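Local coordinates for protein phenylalanine hydroxylase (Colwellia psychrerythraea, PDB 2V27) that probably hydroxylates L-phenylalanine to L-tyrosine at a mononuclear iron centre, using tetrahydrobiopterin and molecular oxygen, at residues D45-P57 against E123-S135. Sequence-based numbering, arbitrary orientation. Where two conformers were deposited one is given.
Sequences DEYHEGLAKLNLP and EIFGHCPLLTNSS. With FE (Fe (III) ion), chain E.
Pro129 O is held by Thr132 OG1, which donates a 2.8 Å hydrogen bond to it, and by Gly50, whose CA makes a CA-H...O contact with the same oxygen at 3.3 Å. With no side chain at Gly50, the axes of the two helical segments can approach to 7.5 Å, crossing at 91°. A water bridges Thr132 OG1 and Lys53 NZ. Next to Gly50, the Pro129 ring fits as a knob among Tyr47, Gly50, Leu51 and Leu54. Tyr47 is the reciprocal knob: with CG anti to the backbone N (chi1 175°), its ring reaches along Pro129, CE1 lying 3.5 Å from Pro129 CG. Its OH donates a 2.6 Å bond to Phe125 O, with the donor tilted 32° from the carbonyl plane, while Tyr47 OH itself lies over one face of the Phe125 ring, offset toward the rim. Pro129 has no N-H to offer Phe125 O as the next helical turn would; a phenylalanine in place of Tyr47 would probably leave this buried carbonyl without its hydrogen-bond partner. Farther along, Leu56 CD2 meets Ile124 CG2 at 3.8 Å, and helix 22-38 covers this end through Trp28 and Phe32. From the far side of helix 120-131, His127 NE2 binds the iron with His122 and Glu167, so the contact backs the two-histidine, one-carboxylate facial triad characteristic of the pterin-dependent aromatic amino acid hydroxylases.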
loop_
_atom_site.group_PDB
_atom_site.type_symbol
_atom_site.label_atom_id
_atom_site.label_comp_id
_atom_site.label_asym_id
_atom_site.label_seq_id
_atom_site.Cartn_x
_atom_site.Cartn_y
_atom_site.Cartn_z
ATOM N N ASP B 45 -24.489 -12.003 9.925
ATOM C CA ASP B 45 -25.929 -12.100 9.990
ATOM C C ASP B 45 -26.619 -10.771 10.326
ATOM O O ASP B 45 -27.711 -10.465 9.809
ATOM C CB ASP B 45 -26.316 -13.138 11.041
ATOM C CG ASP B 45 -25.941 -14.537 10.657
ATOM O OD1 ASP B 45 -25.498 -14.787 9.535
ATOM O OD2 ASP B 45 -26.101 -15.407 11.554
ATOM N N GLU B 46 -25.991 -9.976 11.203
ATOM C CA GLU B 46 -26.604 -8.712 11.640
ATOM C C GLU B 46 -26.775 -7.755 10.453
ATOM O O GLU B 46 -27.729 -6.993 10.375
ATOM C CB GLU B 46 -25.765 -8.052 12.748
ATOM C CG GLU B 46 -25.625 -8.905 14.044
ATOM C CD GLU B 46 -24.391 -9.827 14.086
ATOM O OE1 GLU B 46 -23.938 -10.305 13.020
ATOM O OE2 GLU B 46 -23.868 -9.951 15.217
ATOM N N TYR B 47 -25.794 -7.792 9.551
ATOM C CA TYR B 47 -25.797 -6.984 8.350
ATOM C C TYR B 47 -26.918 -7.471 7.399
ATOM O O TYR B 47 -27.692 -6.642 6.896
ATOM C CB TYR B 47 -24.407 -7.010 7.665
ATOM C CG TYR B 47 -24.409 -6.281 6.345
ATOM C CD1 TYR B 47 -24.128 -4.896 6.298
ATOM C CD2 TYR B 47 -24.730 -6.937 5.158
ATOM C CE1 TYR B 47 -24.113 -4.212 5.080
ATOM C CE2 TYR B 47 -24.753 -6.256 3.935
ATOM C CZ TYR B 47 -24.453 -4.909 3.904
ATOM O OH TYR B 47 -24.512 -4.246 2.714
ATOM N N HIS B 48 -27.025 -8.792 7.159
ATOM C CA HIS B 48 -28.082 -9.312 6.323
ATOM C C HIS B 48 -29.476 -8.972 6.885
ATOM O O HIS B 48 -30.361 -8.573 6.113
ATOM C CB HIS B 48 -27.923 -10.802 6.169
ATOM C CG HIS B 48 -26.796 -11.181 5.260
ATOM N ND1 HIS B 48 -26.868 -11.035 3.890
ATOM C CD2 HIS B 48 -25.570 -11.703 5.519
ATOM C CE1 HIS B 48 -25.742 -11.464 3.346
ATOM N NE2 HIS B 48 -24.947 -11.900 4.309
ATOM N N GLU B 49 -29.636 -9.048 8.204
ATOM C CA GLU B 49 -30.888 -8.614 8.832
ATOM C C GLU B 49 -31.185 -7.135 8.488
ATOM O O GLU B 49 -32.325 -6.771 8.086
ATOM C CB GLU B 49 -30.824 -8.771 10.345
ATOM C CG GLU B 49 -32.178 -8.257 10.975
ATOM C CD GLU B 49 -32.225 -8.379 12.472
ATOM O OE1 GLU B 49 -31.131 -8.428 13.106
ATOM O OE2 GLU B 49 -33.364 -8.469 13.011
ATOM N N GLY B 50 -30.150 -6.287 8.549
ATOM C CA GLY B 50 -30.297 -4.877 8.223
ATOM C C GLY B 50 -30.647 -4.650 6.770
ATOM O O GLY B 50 -31.466 -3.764 6.457
ATOM N N LEU B 51 -30.080 -5.441 5.842
ATOM C CA LEU B 51 -30.531 -5.352 4.439
ATOM C C LEU B 51 -32.045 -5.632 4.285
ATOM O O LEU B 51 -32.725 -4.984 3.494
ATOM C CB LEU B 51 -29.752 -6.343 3.561
ATOM C CG LEU B 51 -28.354 -5.908 3.118
ATOM C CD1 LEU B 51 -27.800 -7.072 2.204
ATOM C CD2 LEU B 51 -28.333 -4.553 2.358
ATOM N N ALA B 52 -32.534 -6.619 5.017
ATOM C CA ALA B 52 -33.947 -7.039 4.931
ATOM C C ALA B 52 -34.817 -5.875 5.459
ATOM O O ALA B 52 -35.914 -5.606 4.912
ATOM C CB ALA B 52 -34.157 -8.219 5.750
ATOM N N LYS B 53 -34.351 -5.188 6.512
ATOM C CA LYS B 53 -35.057 -3.987 6.979
ATOM C C LYS B 53 -35.038 -2.817 6.011
ATOM O O LYS B 53 -36.046 -2.114 5.942
ATOM C CB LYS B 53 -34.506 -3.525 8.333
ATOM C CG LYS B 53 -34.786 -4.510 9.446
ATOM C CD LYS B 53 -34.176 -4.075 10.795
ATOM C CE LYS B 53 -34.403 -5.120 11.849
ATOM N NZ LYS B 53 -33.838 -4.666 13.183
ATOM N N LEU B 54 -33.923 -2.539 5.326
ATOM C CA LEU B 54 -33.831 -1.382 4.416
ATOM C C LEU B 54 -34.565 -1.597 3.103
ATOM O O LEU B 54 -35.059 -0.622 2.524
ATOM C CB LEU B 54 -32.371 -0.998 4.062
ATOM C CG LEU B 54 -31.569 -0.435 5.217
ATOM C CD1 LEU B 54 -30.189 -0.105 4.666
ATOM C CD2 LEU B 54 -32.202 0.800 5.868
ATOM N N ASN B 55 -34.572 -2.838 2.597
ATOM C CA ASN B 55 -35.146 -3.120 1.289
ATOM C C ASN B 55 -34.660 -2.109 0.251
ATOM O O ASN B 55 -35.449 -1.503 -0.451
ATOM C CB ASN B 55 -36.676 -3.199 1.421
ATOM C CG ASN B 55 -37.403 -3.570 0.116
ATOM O OD1 ASN B 55 -36.839 -4.147 -0.791
ATOM N ND2 ASN B 55 -38.721 -3.259 0.078
ATOM N N LEU B 56 -33.345 -1.995 0.118
ATOM C CA LEU B 56 -32.736 -1.066 -0.833
ATOM C C LEU B 56 -33.093 -1.430 -2.280
ATOM O O LEU B 56 -33.214 -2.621 -2.624
ATOM C CB LEU B 56 -31.200 -1.084 -0.668
ATOM C CG LEU B 56 -30.697 -0.549 0.691
ATOM C CD1 LEU B 56 -29.191 -0.764 0.711
ATOM C CD2 LEU B 56 -31.030 0.916 0.945
ATOM N N PRO B 57 -33.216 -0.409 -3.150
ATOM C CA PRO B 57 -33.479 -0.727 -4.568
ATOM C C PRO B 57 -32.192 -1.245 -5.191
ATOM O O PRO B 57 -31.082 -0.757 -4.846
ATOM C CB PRO B 57 -33.873 0.620 -5.181
ATOM C CG PRO B 57 -33.285 1.746 -4.208
ATOM C CD PRO B 57 -33.135 1.039 -2.849
ATOM N N GLU B 123 -21.550 4.447 1.739
ATOM C CA GLU B 123 -22.270 4.773 2.979
ATOM C C GLU B 123 -23.566 3.998 3.075
ATOM O O GLU B 123 -23.837 3.450 4.154
ATOM C CB GLU B 123 -22.584 6.297 3.074
ATOM C CG GLU B 123 -21.381 7.234 2.852
ATOM C CD GLU B 123 -20.343 7.196 3.953
ATOM O OE1 GLU B 123 -20.369 6.279 4.833
ATOM O OE2 GLU B 123 -19.477 8.117 3.939
ATOM N N ILE B 124 -24.371 3.977 1.996
ATOM C CA ILE B 124 -25.684 3.352 2.114
ATOM C C ILE B 124 -25.576 1.814 2.107
ATOM O O ILE B 124 -26.213 1.155 2.925
ATOM C CB ILE B 124 -26.676 3.904 1.030
ATOM C CG1 ILE B 124 -26.958 5.392 1.309
ATOM C CG2 ILE B 124 -27.979 3.115 1.013
ATOM C CD1 ILE B 124 -28.009 5.997 0.378
ATOM N N PHE B 125 -24.768 1.259 1.194
ATOM C CA PHE B 125 -24.608 -0.171 1.175
ATOM C C PHE B 125 -23.691 -0.667 2.315
ATOM O O PHE B 125 -23.983 -1.689 3.003
ATOM C CB PHE B 125 -24.093 -0.624 -0.193
ATOM C CG PHE B 125 -24.137 -2.102 -0.361
ATOM C CD1 PHE B 125 -25.198 -2.726 -1.046
ATOM C CD2 PHE B 125 -23.087 -2.845 0.105
ATOM C CE1 PHE B 125 -25.224 -4.143 -1.184
ATOM C CE2 PHE B 125 -23.076 -4.201 -0.031
ATOM C CZ PHE B 125 -24.108 -4.875 -0.663
ATOM N N GLY B 126 -22.583 0.034 2.529
ATOM C CA GLY B 126 -21.626 -0.435 3.535
ATOM C C GLY B 126 -22.036 -0.259 5.002
ATOM O O GLY B 126 -21.732 -1.137 5.834
ATOM N N HIS B 127 -22.604 0.927 5.343
ATOM C CA HIS B 127 -22.900 1.266 6.756
ATOM C C HIS B 127 -24.381 1.241 7.150
ATOM O O HIS B 127 -24.769 0.776 8.223
ATOM C CB HIS B 127 -22.304 2.626 7.136
ATOM C CG HIS B 127 -20.796 2.664 7.109
ATOM N ND1 HIS B 127 -19.989 1.761 7.790
ATOM C CD2 HIS B 127 -19.956 3.487 6.442
ATOM C CE1 HIS B 127 -18.718 2.052 7.555
ATOM N NE2 HIS B 127 -18.667 3.079 6.733
ATOM N N CYS B 128 -25.240 1.728 6.259
ATOM C CA CYS B 128 -26.623 1.950 6.678
ATOM C C CYS B 128 -27.358 0.647 7.112
ATOM O O CYS B 128 -28.172 0.687 8.042
ATOM C CB CYS B 128 -27.383 2.715 5.591
ATOM S SG CYS B 128 -26.950 4.453 5.622
ATOM N N PRO B 129 -27.091 -0.508 6.479
ATOM C CA PRO B 129 -27.822 -1.669 7.007
ATOM C C PRO B 129 -27.533 -1.965 8.501
ATOM O O PRO B 129 -28.437 -2.401 9.250
ATOM C CB PRO B 129 -27.339 -2.839 6.128
ATOM C CG PRO B 129 -26.913 -2.176 4.842
ATOM C CD PRO B 129 -26.267 -0.861 5.293
ATOM N N LEU B 130 -26.305 -1.715 8.951
ATOM C CA LEU B 130 -26.012 -1.908 10.357
ATOM C C LEU B 130 -26.523 -0.806 11.291
ATOM O O LEU B 130 -26.653 -1.033 12.505
ATOM C CB LEU B 130 -24.509 -2.207 10.533
ATOM C CG LEU B 130 -24.214 -3.659 10.156
ATOM C CD1 LEU B 130 -22.677 -3.769 9.922
ATOM C CD2 LEU B 130 -24.653 -4.623 11.216
ATOM N N LEU B 131 -26.849 0.371 10.712
ATOM C CA LEU B 131 -27.447 1.414 11.523
ATOM C C LEU B 131 -28.901 1.109 11.906
ATOM O O LEU B 131 -29.495 1.802 12.768
ATOM C CB LEU B 131 -27.336 2.801 10.859
ATOM C CG LEU B 131 -25.919 3.413 10.788
ATOM C CD1 LEU B 131 -25.893 4.657 9.854
ATOM C CD2 LEU B 131 -25.417 3.791 12.179
ATOM N N THR B 132 -29.471 0.034 11.318
ATOM C CA THR B 132 -30.783 -0.458 11.795
ATOM C C THR B 132 -30.636 -1.390 13.016
ATOM O O THR B 132 -31.640 -1.793 13.631
ATOM C CB THR B 132 -31.574 -1.256 10.703
ATOM O OG1 THR B 132 -30.908 -2.523 10.464
ATOM C CG2 THR B 132 -31.737 -0.510 9.458
ATOM N N ASN B 133 -29.383 -1.786 13.326
ATOM C CA ASN B 133 -29.086 -2.682 14.430
ATOM C C ASN B 133 -28.815 -1.830 15.677
ATOM O O ASN B 133 -27.989 -0.891 15.653
ATOM C CB ASN B 133 -27.867 -3.547 14.053
ATOM C CG ASN B 133 -27.380 -4.481 15.178
ATOM O OD1 ASN B 133 -27.601 -5.715 15.126
ATOM N ND2 ASN B 133 -26.690 -3.930 16.166
ATOM N N SER B 134 -29.501 -2.154 16.769
ATOM C CA SER B 134 -29.422 -1.318 17.974
ATOM C C SER B 134 -28.027 -1.257 18.562
ATOM O O SER B 134 -27.571 -0.187 18.936
ATOM C CB SER B 134 -30.389 -1.850 19.027
ATOM O OG SER B 134 -31.699 -1.731 18.526
ATOM N N SER B 135 -27.359 -2.397 18.651
ATOM C CA SER B 135 -25.961 -2.394 19.185
ATOM C C SER B 135 -25.017 -1.535 18.332
ATOM O O SER B 135 -24.236 -0.701 18.863
ATOM C CB SER B 135 -25.403 -3.785 19.277
ATOM O OG SER B 135 -25.988 -4.472 20.367
HETATM FE FE FE E . -17.039 4.209 5.895
HETATM O O HOH W 1 -31.160 -4.680 12.260
HETATM O O HOH W 2 -18.015 6.057 6.035
HETATM O O HOH W 3 -15.415 5.610 5.193
#